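Local atomic coordinates of family 88 glycosyl hydrolase (Bacteroides thetaiotaomicron, PDB entry 5NOA), a protein that belongs to a glycosyl hydrolase family but probably acts as a polysaccharide lyase on rhamnose-capped arabinogalactan glycans such as gum arabic. Residues E67-T72 / Y128-D133; Y103-S108 / F114-I119; A201-R206 / R276-A281; L236-K241 / F295-Q300; G286-G291 / Q349-N354. One frame throughout, in Å; residues are numbered along the deposited sequence.

Contact 1. Residues E67-T72 / Y128-D133; sequences EAYFLT and YNLEPD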
# COMPACT_ATOMS: atom_id res chain seq x y z
N GLU A 67 11.37 2.33 0.18
CA GLU A 67 11.25 3.18 1.35
C GLU A 67 12.44 3.02 2.29
O GLU A 67 12.98 4.01 2.80
CB GLU A 67 9.94 2.87 2.08
CG GLU A 67 9.51 3.93 3.07
CD GLU A 67 8.85 5.13 2.44
OE1 GLU A 67 8.71 6.12 3.16
OE2 GLU A 67 8.45 5.08 1.26
N ALA A 68 12.81 1.77 2.55
CA ALA A 68 13.96 1.50 3.43
C ALA A 68 15.26 2.08 2.85
O ALA A 68 16.08 2.58 3.60
CB ALA A 68 14.08 0.00 3.67
N TYR A 69 15.42 2.03 1.53
CA TYR A 69 16.59 2.62 0.89
C TYR A 69 16.57 4.13 1.05
O TYR A 69 17.58 4.74 1.37
CB TYR A 69 16.67 2.24 -0.60
CG TYR A 69 17.86 2.87 -1.24
CD1 TYR A 69 19.14 2.50 -0.85
CD2 TYR A 69 17.73 3.93 -2.13
CE1 TYR A 69 20.24 3.10 -1.39
CE2 TYR A 69 18.86 4.55 -2.68
CZ TYR A 69 20.10 4.13 -2.28
OH TYR A 69 21.21 4.75 -2.81
N PHE A 70 15.42 4.75 0.81
CA PHE A 70 15.33 6.21 0.99
C PHE A 70 15.67 6.62 2.43
O PHE A 70 16.28 7.67 2.66
CB PHE A 70 13.93 6.73 0.67
CG PHE A 70 13.50 6.52 -0.73
CD1 PHE A 70 14.40 6.36 -1.77
CD2 PHE A 70 12.15 6.47 -1.02
CE1 PHE A 70 13.96 6.17 -3.07
CE2 PHE A 70 11.71 6.30 -2.32
CZ PHE A 70 12.62 6.15 -3.34
N LEU A 71 15.25 5.82 3.41
CA LEU A 71 15.53 6.13 4.81
C LEU A 71 16.98 5.92 5.19
O LEU A 71 17.55 6.76 5.88
CB LEU A 71 14.64 5.29 5.73
CG LEU A 71 14.72 5.62 7.20
CD1 LEU A 71 13.84 6.82 7.50
CD2 LEU A 71 14.26 4.44 8.06
N THR A 72 17.54 4.79 4.78
CA THR A 72 18.82 4.32 5.31
C THR A 72 19.99 4.42 4.36
O THR A 72 21.14 4.31 4.79
CB THR A 72 18.76 2.84 5.75
OG1 THR A 72 18.63 1.98 4.60
CG2 THR A 72 17.63 2.59 6.70
N TYR A 128 14.33 5.34 -11.72
CA TYR A 128 14.59 6.40 -12.69
C TYR A 128 14.98 7.70 -12.02
O TYR A 128 15.94 8.36 -12.42
CB TYR A 128 13.33 6.60 -13.57
CG TYR A 128 13.43 7.77 -14.52
CD1 TYR A 128 13.11 9.05 -14.09
CD2 TYR A 128 13.84 7.60 -15.81
CE1 TYR A 128 13.25 10.13 -14.93
CE2 TYR A 128 13.95 8.67 -16.67
CZ TYR A 128 13.64 9.94 -16.23
OH TYR A 128 13.77 11.00 -17.07
N ASN A 129 14.26 8.10 -10.98
CA ASN A 129 14.55 9.38 -10.34
C ASN A 129 15.96 9.41 -9.79
O ASN A 129 16.62 10.43 -9.86
CB ASN A 129 13.52 9.69 -9.27
CG ASN A 129 12.23 10.19 -9.85
OD1 ASN A 129 12.21 10.80 -10.92
ND2 ASN A 129 11.13 9.87 -9.19
N LEU A 130 16.44 8.29 -9.29
CA LEU A 130 17.82 8.19 -8.79
C LEU A 130 18.86 8.21 -9.90
O LEU A 130 19.94 8.73 -9.72
CB LEU A 130 17.98 6.91 -7.96
CG LEU A 130 17.19 6.87 -6.64
CD1 LEU A 130 17.21 5.47 -6.04
CD2 LEU A 130 17.75 7.85 -5.63
N GLU A 131 18.54 7.56 -11.02
CA GLU A 131 19.49 7.47 -12.16
C GLU A 131 18.68 7.51 -13.45
O GLU A 131 18.29 6.47 -13.98
CB GLU A 131 20.24 6.16 -12.03
CG GLU A 131 21.12 6.08 -10.78
CD GLU A 131 21.65 4.70 -10.51
OE1 GLU A 131 22.58 4.30 -11.24
OE2 GLU A 131 21.13 4.04 -9.57
N PRO A 132 18.38 8.72 -13.95
CA PRO A 132 17.43 8.80 -15.08
C PRO A 132 17.99 8.13 -16.31
O PRO A 132 19.16 8.30 -16.66
CB PRO A 132 17.20 10.31 -15.28
CG PRO A 132 17.62 10.94 -14.01
CD PRO A 132 18.59 10.02 -13.31
N ASP A 133 17.17 7.28 -16.91
CA ASP A 133 17.44 6.64 -18.19
C ASP A 133 16.08 6.33 -18.76
O ASP A 133 15.26 5.74 -18.07
CB ASP A 133 18.23 5.34 -17.96
CG ASP A 133 19.34 5.11 -18.98
OD1 ASP A 133 19.63 5.98 -19.82
OD2 ASP A 133 19.96 4.04 -18.89

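Contact 2. Residues Y103-S108 / F114-I119; sequences YSYGES and FGDYQI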
# COMPACT_ATOMS: atom_id res chain seq x y z
N TYR A 103 -8.05 -5.66 -18.08
CA TYR A 103 -7.96 -5.04 -16.77
C TYR A 103 -8.80 -5.65 -15.68
O TYR A 103 -8.84 -5.13 -14.57
CB TYR A 103 -8.15 -3.54 -16.81
CG TYR A 103 -9.46 -2.99 -17.26
CD1 TYR A 103 -9.76 -2.89 -18.62
CD2 TYR A 103 -10.36 -2.46 -16.35
CE1 TYR A 103 -10.94 -2.31 -19.04
CE2 TYR A 103 -11.51 -1.84 -16.76
CZ TYR A 103 -11.81 -1.76 -18.11
OH TYR A 103 -12.95 -1.14 -18.56
N SER A 104 -9.48 -6.77 -15.98
CA SER A 104 -10.01 -7.63 -14.92
C SER A 104 -8.86 -8.44 -14.32
O SER A 104 -7.71 -8.19 -14.63
CB SER A 104 -11.09 -8.50 -15.51
OG SER A 104 -10.60 -9.22 -16.61
N TYR A 105 -9.14 -9.38 -13.39
CA TYR A 105 -8.05 -10.10 -12.76
C TYR A 105 -7.40 -11.08 -13.73
O TYR A 105 -8.06 -11.95 -14.32
CB TYR A 105 -8.53 -10.90 -11.53
CG TYR A 105 -7.37 -11.56 -10.80
CD1 TYR A 105 -6.88 -12.78 -11.16
CD2 TYR A 105 -6.72 -10.89 -9.78
CE1 TYR A 105 -5.78 -13.32 -10.51
CE2 TYR A 105 -5.64 -11.43 -9.12
CZ TYR A 105 -5.16 -12.63 -9.51
OH TYR A 105 -4.06 -13.17 -8.87
N GLY A 106 -6.07 -11.03 -13.83
CA GLY A 106 -5.31 -12.00 -14.52
C GLY A 106 -3.86 -11.83 -14.20
O GLY A 106 -3.41 -10.74 -13.82
N GLU A 107 -3.14 -12.94 -14.36
CA GLU A 107 -1.70 -13.00 -14.09
C GLU A 107 -0.87 -13.18 -15.36
O GLU A 107 0.35 -13.20 -15.30
CB GLU A 107 -1.40 -14.15 -13.11
CG GLU A 107 -2.30 -14.06 -11.88
CD GLU A 107 -2.07 -15.15 -10.83
OE1 GLU A 107 -1.10 -15.93 -10.99
OE2 GLU A 107 -2.86 -15.19 -9.86
N SER A 108 -1.54 -13.31 -16.50
CA SER A 108 -0.87 -13.56 -17.73
C SER A 108 -0.49 -12.25 -18.41
O SER A 108 -0.88 -11.16 -17.96
CB SER A 108 -1.74 -14.45 -18.61
OG SER A 108 -2.90 -13.80 -18.96
N PHE A 114 -4.35 -4.04 -15.96
CA PHE A 114 -4.74 -4.41 -14.61
C PHE A 114 -3.74 -3.82 -13.64
O PHE A 114 -2.54 -4.08 -13.75
CB PHE A 114 -4.75 -5.93 -14.52
CG PHE A 114 -5.18 -6.49 -13.18
CD1 PHE A 114 -6.18 -5.89 -12.39
CD2 PHE A 114 -4.61 -7.66 -12.73
CE1 PHE A 114 -6.56 -6.44 -11.20
CE2 PHE A 114 -4.98 -8.20 -11.52
CZ PHE A 114 -5.94 -7.58 -10.75
N GLY A 115 -4.21 -3.03 -12.67
CA GLY A 115 -3.34 -2.34 -11.76
C GLY A 115 -2.40 -3.21 -10.99
O GLY A 115 -1.30 -2.74 -10.61
N ASP A 116 -2.74 -4.48 -10.76
CA ASP A 116 -1.77 -5.38 -10.14
C ASP A 116 -0.49 -5.58 -10.95
O ASP A 116 0.54 -5.97 -10.39
CB ASP A 116 -2.41 -6.73 -9.82
CG ASP A 116 -3.28 -6.73 -8.57
OD1 ASP A 116 -3.31 -5.73 -7.85
OD2 ASP A 116 -3.88 -7.80 -8.31
N TYR A 117 -0.54 -5.28 -12.25
CA TYR A 117 0.62 -5.30 -13.14
C TYR A 117 1.18 -3.93 -13.41
O TYR A 117 2.03 -3.76 -14.32
CB TYR A 117 0.34 -6.09 -14.43
CG TYR A 117 0.81 -7.51 -14.40
CD1 TYR A 117 2.13 -7.82 -14.09
CD2 TYR A 117 -0.07 -8.52 -14.74
CE1 TYR A 117 2.57 -9.14 -14.12
CE2 TYR A 117 0.36 -9.83 -14.78
CZ TYR A 117 1.68 -10.13 -14.47
OH TYR A 117 2.08 -11.44 -14.46
N GLN A 118 0.75 -2.93 -12.63
CA GLN A 118 1.24 -1.58 -12.77
C GLN A 118 1.94 -1.03 -11.55
O GLN A 118 2.66 -0.05 -11.64
CB GLN A 118 0.07 -0.67 -13.17
CG GLN A 118 -0.59 -1.07 -14.48
CD GLN A 118 -1.80 -0.25 -14.81
OE1 GLN A 118 -2.42 0.33 -13.92
NE2 GLN A 118 -2.19 -0.22 -16.09
N ILE A 119 1.75 -1.67 -10.39
CA ILE A 119 2.46 -1.21 -9.21
C ILE A 119 3.96 -1.29 -9.39
O ILE A 119 4.70 -0.47 -8.82
CB ILE A 119 1.97 -1.91 -7.92
CG1 ILE A 119 2.93 -1.65 -6.73
CG2 ILE A 119 1.74 -3.39 -8.12
CD1 ILE A 119 2.41 -2.10 -5.37

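Contact 3. Residues A201-R206 / R276-A281; sequences AGLYYR and RSMLDA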
# COMPACT_ATOMS: atom_id res chain seq x y z
N ALA A 201 -20.10 4.95 7.05
CA ALA A 201 -19.05 4.32 7.85
C ALA A 201 -17.70 4.99 7.71
O ALA A 201 -16.83 4.83 8.55
CB ALA A 201 -18.92 2.88 7.47
N GLY A 202 -17.49 5.67 6.59
CA GLY A 202 -16.19 6.27 6.31
C GLY A 202 -15.09 5.28 5.95
O GLY A 202 -13.93 5.57 6.15
N LEU A 203 -15.46 4.13 5.38
CA LEU A 203 -14.50 3.09 5.01
C LEU A 203 -14.86 2.59 3.61
O LEU A 203 -15.96 2.81 3.11
CB LEU A 203 -14.60 1.93 6.02
CG LEU A 203 -14.13 2.20 7.44
CD1 LEU A 203 -14.41 1.01 8.32
CD2 LEU A 203 -12.68 2.59 7.53
N TYR A 204 -13.87 1.94 2.99
CA TYR A 204 -14.03 1.34 1.68
C TYR A 204 -14.32 -0.15 1.77
O TYR A 204 -13.59 -0.92 2.40
CB TYR A 204 -12.74 1.49 0.86
CG TYR A 204 -12.52 2.88 0.32
CD1 TYR A 204 -11.94 3.86 1.13
CD2 TYR A 204 -12.88 3.25 -0.95
CE1 TYR A 204 -11.74 5.14 0.71
CE2 TYR A 204 -12.65 4.56 -1.40
CZ TYR A 204 -12.13 5.48 -0.56
OH TYR A 204 -11.91 6.77 -0.98
N TYR A 205 -15.33 -0.58 1.03
CA TYR A 205 -15.51 -1.99 0.76
C TYR A 205 -14.38 -2.48 -0.15
O TYR A 205 -13.85 -1.73 -0.95
CB TYR A 205 -16.88 -2.22 0.10
CG TYR A 205 -18.05 -1.91 1.04
CD1 TYR A 205 -18.34 -2.73 2.13
CD2 TYR A 205 -18.84 -0.80 0.85
CE1 TYR A 205 -19.40 -2.45 2.97
CE2 TYR A 205 -19.88 -0.48 1.71
CZ TYR A 205 -20.17 -1.32 2.76
OH TYR A 205 -21.20 -1.02 3.62
N ARG A 206 -14.11 -3.76 -0.07
CA ARG A 206 -13.03 -4.29 -0.87
C ARG A 206 -13.29 -4.23 -2.39
O ARG A 206 -12.34 -4.16 -3.17
CB ARG A 206 -12.61 -5.66 -0.42
CG ARG A 206 -13.59 -6.73 -0.74
CD ARG A 206 -13.38 -7.93 0.15
NE ARG A 206 -12.20 -8.68 -0.13
CZ ARG A 206 -11.76 -9.75 0.57
NH1 ARG A 206 -12.38 -10.27 1.69
NH2 ARG A 206 -10.65 -10.35 0.18
N ARG A 276 -9.35 -8.75 10.50
CA ARG A 276 -9.60 -8.92 9.08
C ARG A 276 -10.92 -8.31 8.61
O ARG A 276 -10.95 -7.69 7.53
CB ARG A 276 -9.50 -10.42 8.73
CG ARG A 276 -8.08 -10.94 8.71
CD ARG A 276 -8.00 -12.44 8.69
NE ARG A 276 -8.29 -12.97 10.01
CZ ARG A 276 -8.49 -14.26 10.28
NH1 ARG A 276 -8.44 -15.17 9.30
NH2 ARG A 276 -8.71 -14.65 11.50
N SER A 277 -12.01 -8.45 9.38
CA SER A 277 -13.25 -7.66 9.19
C SER A 277 -13.17 -6.55 10.24
O SER A 277 -13.25 -6.80 11.45
CB SER A 277 -14.50 -8.51 9.38
OG SER A 277 -15.67 -7.82 9.02
N MET A 278 -12.94 -5.33 9.79
CA MET A 278 -12.52 -4.25 10.71
C MET A 278 -13.53 -3.97 11.80
O MET A 278 -13.12 -3.62 12.91
CB MET A 278 -12.31 -2.97 9.91
CG MET A 278 -11.14 -3.04 8.95
SD MET A 278 -11.04 -1.63 7.79
CE MET A 278 -10.63 -0.29 8.92
N LEU A 279 -14.83 -4.10 11.48
CA LEU A 279 -15.90 -3.77 12.41
C LEU A 279 -16.49 -4.99 13.10
O LEU A 279 -17.46 -4.86 13.82
CB LEU A 279 -17.01 -2.99 11.70
CG LEU A 279 -16.59 -1.75 10.94
CD1 LEU A 279 -17.80 -1.05 10.36
CD2 LEU A 279 -15.80 -0.78 11.77
N ASP A 280 -15.92 -6.17 12.91
CA ASP A 280 -16.48 -7.38 13.52
C ASP A 280 -15.36 -8.33 13.87
O ASP A 280 -14.98 -9.18 13.06
CB ASP A 280 -17.47 -8.06 12.59
CG ASP A 280 -18.20 -9.26 13.24
OD1 ASP A 280 -17.81 -9.67 14.34
OD2 ASP A 280 -19.14 -9.82 12.62
N ALA A 281 -14.80 -8.15 15.07
CA ALA A 281 -13.67 -8.99 15.50
C ALA A 281 -14.01 -10.48 15.52
O ALA A 281 -13.15 -11.29 15.22
CB ALA A 281 -13.15 -8.56 16.86

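Contact 4. Residues L236-K241 / F295-Q300; sequences LAKVLK and FTYGLQ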
# COMPACT_ATOMS: atom_id res chain seq x y z
N LEU A 236 -3.38 6.84 -0.45
CA LEU A 236 -3.67 8.25 -0.33
C LEU A 236 -2.51 9.02 0.29
O LEU A 236 -2.20 10.13 -0.14
CB LEU A 236 -4.95 8.49 0.45
CG LEU A 236 -6.24 8.15 -0.27
CD1 LEU A 236 -7.42 8.11 0.69
CD2 LEU A 236 -6.49 9.10 -1.44
N ALA A 237 -1.83 8.44 1.28
CA ALA A 237 -0.63 9.08 1.82
C ALA A 237 0.41 9.27 0.74
O ALA A 237 0.97 10.34 0.62
CB ALA A 237 -0.10 8.25 2.99
N LYS A 238 0.64 8.25 -0.08
CA LYS A 238 1.64 8.39 -1.14
C LYS A 238 1.24 9.42 -2.19
O LYS A 238 2.10 10.16 -2.70
CB LYS A 238 1.90 7.03 -1.75
CG LYS A 238 2.72 6.16 -0.83
CD LYS A 238 2.79 4.75 -1.33
CE LYS A 238 3.84 4.53 -2.35
NZ LYS A 238 5.23 4.69 -1.85
N VAL A 239 -0.05 9.53 -2.49
CA VAL A 239 -0.53 10.58 -3.40
C VAL A 239 -0.21 11.94 -2.80
O VAL A 239 0.35 12.82 -3.50
CB VAL A 239 -2.04 10.46 -3.68
CG1 VAL A 239 -2.61 11.73 -4.28
CG2 VAL A 239 -2.31 9.29 -4.59
N LEU A 240 -0.59 12.15 -1.53
CA LEU A 240 -0.39 13.47 -0.92
C LEU A 240 1.07 13.81 -0.76
O LEU A 240 1.42 14.99 -0.74
CB LEU A 240 -1.12 13.54 0.40
CG LEU A 240 -2.63 13.54 0.23
CD1 LEU A 240 -3.35 13.45 1.58
CD2 LEU A 240 -3.13 14.75 -0.56
N LYS A 241 1.94 12.80 -0.64
CA LYS A 241 3.38 13.04 -0.58
C LYS A 241 3.92 13.73 -1.83
O LYS A 241 4.75 14.63 -1.75
CB LYS A 241 4.12 11.70 -0.36
CG LYS A 241 5.61 11.80 -0.19
CD LYS A 241 6.17 10.40 0.08
CE LYS A 241 7.65 10.39 0.35
NZ LYS A 241 8.08 8.97 0.45
N PHE A 295 -2.01 0.76 7.99
CA PHE A 295 -2.62 1.82 8.78
C PHE A 295 -1.58 2.57 9.61
O PHE A 295 -1.68 3.79 9.77
CB PHE A 295 -3.71 1.29 9.70
CG PHE A 295 -4.90 0.68 8.99
CD1 PHE A 295 -5.49 1.26 7.88
CD2 PHE A 295 -5.50 -0.45 9.51
CE1 PHE A 295 -6.61 0.72 7.28
CE2 PHE A 295 -6.61 -1.00 8.90
CZ PHE A 295 -7.17 -0.43 7.78
N THR A 296 -0.61 1.85 10.16
CA THR A 296 0.41 2.46 10.98
C THR A 296 1.27 3.38 10.12
O THR A 296 1.63 4.47 10.57
CB THR A 296 1.24 1.39 11.66
OG1 THR A 296 0.39 0.53 12.40
CG2 THR A 296 2.26 1.91 12.61
N TYR A 297 1.56 2.98 8.88
CA TYR A 297 2.19 3.89 7.92
C TYR A 297 1.33 5.09 7.62
O TYR A 297 1.76 6.24 7.73
CB TYR A 297 2.50 3.17 6.59
CG TYR A 297 2.98 4.12 5.52
CD1 TYR A 297 4.18 4.78 5.64
CD2 TYR A 297 2.19 4.39 4.41
CE1 TYR A 297 4.62 5.64 4.66
CE2 TYR A 297 2.63 5.29 3.43
CZ TYR A 297 3.86 5.92 3.57
OH TYR A 297 4.32 6.80 2.61
N GLY A 298 0.09 4.85 7.19
CA GLY A 298 -0.73 5.97 6.68
C GLY A 298 -1.06 6.98 7.77
O GLY A 298 -1.02 8.18 7.54
N LEU A 299 -1.39 6.47 8.97
CA LEU A 299 -1.72 7.37 10.07
C LEU A 299 -0.47 8.14 10.51
O LEU A 299 -0.54 9.35 10.72
CB LEU A 299 -2.32 6.64 11.24
CG LEU A 299 -3.69 6.00 11.00
CD1 LEU A 299 -4.12 5.22 12.21
CD2 LEU A 299 -4.73 7.01 10.63
N GLN A 300 0.66 7.47 10.67
CA GLN A 300 1.85 8.21 11.08
C GLN A 300 2.27 9.19 10.01
O GLN A 300 2.70 10.31 10.31
CB GLN A 300 2.99 7.27 11.42
CG GLN A 300 4.22 8.02 12.01
CD GLN A 300 3.94 8.56 13.41
OE1 GLN A 300 4.02 7.81 14.38
NE2 GLN A 300 3.55 9.82 13.53
O HOH W 1 6.01 5.98 0.39
O HOH W 2 6.80 7.89 2.90

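Contact 5. Residues G286-G291 / Q349-N354; sequences GPETSG and QVVDAN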
# COMPACT_ATOMS: atom_id res chain seq x y z
N GLY A 286 -8.72 -12.28 15.94
CA GLY A 286 -7.34 -12.24 16.29
C GLY A 286 -6.50 -11.32 15.43
O GLY A 286 -7.00 -10.61 14.51
N PRO A 287 -5.19 -11.27 15.72
CA PRO A 287 -4.31 -10.35 15.04
C PRO A 287 -4.22 -10.54 13.52
O PRO A 287 -4.29 -11.64 12.99
CB PRO A 287 -2.94 -10.69 15.62
CG PRO A 287 -3.10 -11.69 16.61
CD PRO A 287 -4.50 -12.09 16.72
N GLU A 288 -3.97 -9.44 12.83
CA GLU A 288 -3.56 -9.51 11.43
C GLU A 288 -2.60 -8.36 11.20
O GLU A 288 -2.83 -7.26 11.71
CB GLU A 288 -4.74 -9.50 10.48
CG GLU A 288 -4.39 -9.96 9.06
CD GLU A 288 -3.68 -8.96 8.18
OE1 GLU A 288 -4.12 -7.80 8.16
OE2 GLU A 288 -2.72 -9.38 7.43
N THR A 289 -1.55 -8.60 10.42
CA THR A 289 -0.45 -7.65 10.31
C THR A 289 -0.52 -6.70 9.14
O THR A 289 -0.11 -5.55 9.27
CB THR A 289 0.86 -8.41 10.32
OG1 THR A 289 0.99 -9.06 11.58
CG2 THR A 289 2.09 -7.55 10.06
N SER A 290 -0.90 -7.18 7.97
CA SER A 290 -0.78 -6.34 6.79
C SER A 290 -1.65 -5.09 6.84
O SER A 290 -1.16 -3.98 6.57
CB SER A 290 -0.98 -7.13 5.49
OG SER A 290 -2.27 -7.70 5.40
N GLY A 291 -2.92 -5.26 7.17
CA GLY A 291 -3.79 -4.05 7.35
C GLY A 291 -3.24 -3.13 8.40
O GLY A 291 -3.01 -1.96 8.16
N GLN A 349 -11.25 -19.06 13.92
CA GLN A 349 -9.89 -19.40 13.50
C GLN A 349 -9.04 -18.14 13.35
O GLN A 349 -9.43 -17.16 12.74
CB GLN A 349 -9.91 -20.10 12.16
CG GLN A 349 -10.66 -21.43 12.18
CD GLN A 349 -10.76 -22.03 10.81
OE1 GLN A 349 -10.73 -21.31 9.81
NE2 GLN A 349 -10.91 -23.34 10.76
N VAL A 350 -7.84 -18.19 13.89
CA VAL A 350 -6.90 -17.11 13.80
C VAL A 350 -5.93 -17.28 12.64
O VAL A 350 -5.78 -18.38 12.11
CB VAL A 350 -6.16 -16.92 15.12
CG1 VAL A 350 -7.12 -16.62 16.28
CG2 VAL A 350 -5.25 -18.07 15.44
N VAL A 351 -5.26 -16.21 12.27
CA VAL A 351 -4.18 -16.24 11.26
C VAL A 351 -2.98 -16.96 11.85
O VAL A 351 -2.68 -16.82 13.03
CB VAL A 351 -3.82 -14.80 10.83
CG1 VAL A 351 -2.66 -14.81 9.86
CG2 VAL A 351 -5.02 -14.13 10.23
N ASP A 352 -2.27 -17.69 11.02
CA ASP A 352 -1.02 -18.33 11.41
C ASP A 352 0.00 -17.28 11.86
O ASP A 352 0.36 -16.35 11.11
CB ASP A 352 -0.51 -19.10 10.19
CG ASP A 352 0.88 -19.72 10.37
OD1 ASP A 352 1.40 -19.85 11.51
OD2 ASP A 352 1.44 -20.14 9.32
N ALA A 353 0.48 -17.44 13.09
CA ALA A 353 1.53 -16.57 13.60
C ALA A 353 2.78 -16.52 12.74
O ALA A 353 3.48 -15.53 12.72
CB ALA A 353 1.90 -16.98 15.02
N ASN A 354 3.06 -17.62 12.07
CA ASN A 354 4.24 -17.76 11.23
C ASN A 354 4.00 -17.48 9.76
O ASN A 354 4.85 -17.73 8.92
CB ASN A 354 4.85 -19.14 11.46
CG ASN A 354 5.38 -19.28 12.87
OD1 ASN A 354 5.98 -18.34 13.40
ND2 ASN A 354 5.12 -20.40 13.49
O HOH W 3 -5.71 -13.84 13.73

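Contact 1. Residues E67-T72 / Y128-D133
With chi1 at 179°, Tyr69 swings its ring to the side of the carbonyl carbon, while Leu130, chi1 -67°, keeps CG beside its own backbone N; the two side chains then slip past one another in opposite directions. This is surface packing between two helices, 56-72 and 120-130, in a family whose fold is an (alpha/alpha)6 barrel. One methyl does the work: Leu130 CD1 lies 3.9 Å from Tyr69 CE2, approaching the ring obliquely. The same CD1 also faces the edge of the Phe70 ring, near its plane, at a looser 4.5 Å from Phe70 CE1. Leu78 of helix 75-87 touches both Tyr69 and Leu130. Leu130 is the last helical residue before Glu131 turns away, and Glu131 makes a salt bridge with Lys82. Thr72 ends the other helix by folding its hydroxyl back, OG1 lying 2.8 Å from Ala68 O; this donor and Thr72 N reach that oxygen from opposite faces of the carbonyl plane.

Contact 2. Residues Y103-S108 / F114-I119
The Phe114 ring is a flat group met on both faces and at its rim. Over one face lie the carbonyl oxygen of Ser104, 3.4 Å from Phe114 CG, and Tyr105 CA, which makes a CH-pi contact 4.0 Å from the centroid of the Phe114 ring. Asp116 N sits over the centre of the opposite face. At the edge Gly106 O comes within 3.5 Å of Phe114 CD2; this buried oxygen has no hydrogen-bond partner in the model, so the ring C-H groups are what it meets here. The Tyr105 ring leans against that of Phe114 with planes at 69°, CD2 being 3.5 Å from Phe114 CZ, neither a stack nor an edge-to-face pair. The Tyr105 hydroxyl donates a short bond, 2.5 Å from OH to Glu107 OE2, on the anti side of a carboxylate whose other oxygen is salt-bridged to Arg53. Tyr117 OH, from the other segment, donates to the backbone oxygen Glu107 O at 2.6 Å, from above the carbonyl plane. With an alanine in place of Phe114, a gap would probably open beside the Ser104 and Gly106 carbonyls, leaving the Tyr105 ring without apolar support on that side. Trp158 also meets the Phe114 ring. The arrangement is an aromatic-centred fold of the loop between helices 75-87 and 120-130, in a family of (alpha/alpha)6-barrel proteins.

Contact 3. Residues A201-R206 / R276-A281
Leu203, in a weakly bonded strand, and Met278, in a type I beta turn, stand with their CA atoms 9.5 Å apart, a gap that only side chains bridge. The turn runs from Ser277 to Asp280 and is closed by Asp280 N bonding to Ser277 O at 3.1 Å, which sets the two central residues, Met278 and Leu279, side by side with their side chains leaving toward the strand. Leu203 meets them tip to tip with its two branches. Its CD2 methyl lies 3.8 Å from Met278 CE, and its CD1 methyl is shared, 4.0 Å from that same CE and 4.1 Å from Leu279 CD2. Met278 is extended at first and then bent at its thioether, chi3 68°, a twist that carries the terminal methyl round to sit against both leucine branches. The interaction is purely apolar, a small van der Waals patch of methyl groups. Leu260 and Val264 of helix 250-266 and Phe224 enlarge it around Leu203. Polar neighbours position the turn from behind: Ser277 OG bonds to Asp223, while Asp280 bonds to Ser217 and Asn219. On the other side Gly202, with phi at 73°, lies in the reversal that leads from strand 197-198 into strand 203-204. The contact thus joins a minimal antiparallel beta hairpin to a turn in the loop before helix 289-304, both of them connections between the helices of the (alpha/alpha)6 barrel.

Contact 4. Residues L236-K241 / F295-Q300
Tyr297 sets ring atom CE2 4.1 Å from Ala237 CB, in an oblique approach. The pair packs helix 289-304 on helix 226-242 deep in the chain; the segments run broadly alongside, at 35° with axes 9.8 Å apart, consistent with two helices of one layer of an (alpha/alpha)6 barrel. Small residues allow the approach: Ala237 CB also comes within 4.4 Å of Gly298 CA, where no side chain intervenes. Further out, Lys238 crosses the tyrosine at about a right angle, its CG 3.8 Å from Tyr297 OH. Bends at chi3 and chi4 curl its ammonium group round to a water that it holds at 2.7 Å from NZ, and this water is hydrogen-bonded to Tyr297 OH. Leu366 and Glu370 of helix 358-377 also touch the tyrosine. A buried hydroxyl is thereby satisfied through solvent, linked to two lysines rather than to either directly. The second water lies at the ring edge, in plane, 2.7 Å from Tyr297 OH and 3.0 Å from Lys241 NZ.

Contact 5. Residues G286-G291 / Q349-N354
Val351 makes the closest approach, its CG2 methyl resting 3.8 Å from Pro287 O and, more loosely, 4.4 Å from Glu288 CG. Beside it Gly286 CA lies 4.4 Å from Val350 CG1; with phi at 83° it sits where a beta carbon would run into that methyl and the ring of Pro287. One water joins the two backbones, donating to Pro287 O at 2.7 Å and accepting from Val351 N at 2.8 Å. The next shell is the carboxylate of Glu288, the N-cap residue of helix 289-304. Its OE1 takes Gly291 N on the syn lone pair at 3.0 Å, almost straight at 162°. Its OE2 takes Ser290 OG on its own syn lone pair, 2.7 Å away, and Ser290 N from above the plane. Beyond these, Gln339 N donates to OE2 and Arg227 is bonded to Ser290 OG. So many bonds fix the rotation of the carboxylate, and with it the CG that Val351 meets. Arg276 also links the segments, packing on Val351 and Glu288 and bonding Gln349 O through NH2. The chemistry therefore divides: several hydrogen bonds cap the helix within one segment, while the direct meeting is a methyl against a carbonyl oxygen and a glutamate CG, plus one water.

Contact 1 opens first along the chain, and both segments of contact 2 fall between its own, with centres about 25 Å apart. Contacts 3, 4 and 5 follow. The segments of contact 4 alternate with those of contacts 3 and 5, and contacts 4 and 5 share helix 289-304. Contacts 3 and 5, centres about 16 Å apart, meet directly: Arg276 NH2 lies 2.9 Å from Gln349 O, a probable hydrogen bond. Contact 3 also packs on contact 4, whereas contacts 1 and 3, whose centres are about 34 Å apart, lie on opposite sides of the chain's centre. Contact 4 lies nearest that centre; contacts 2, 3 and 5 involve loops, and contact 1, surface packing of two helices, is linked weakly to contact 4 through Glu67 and Lys241.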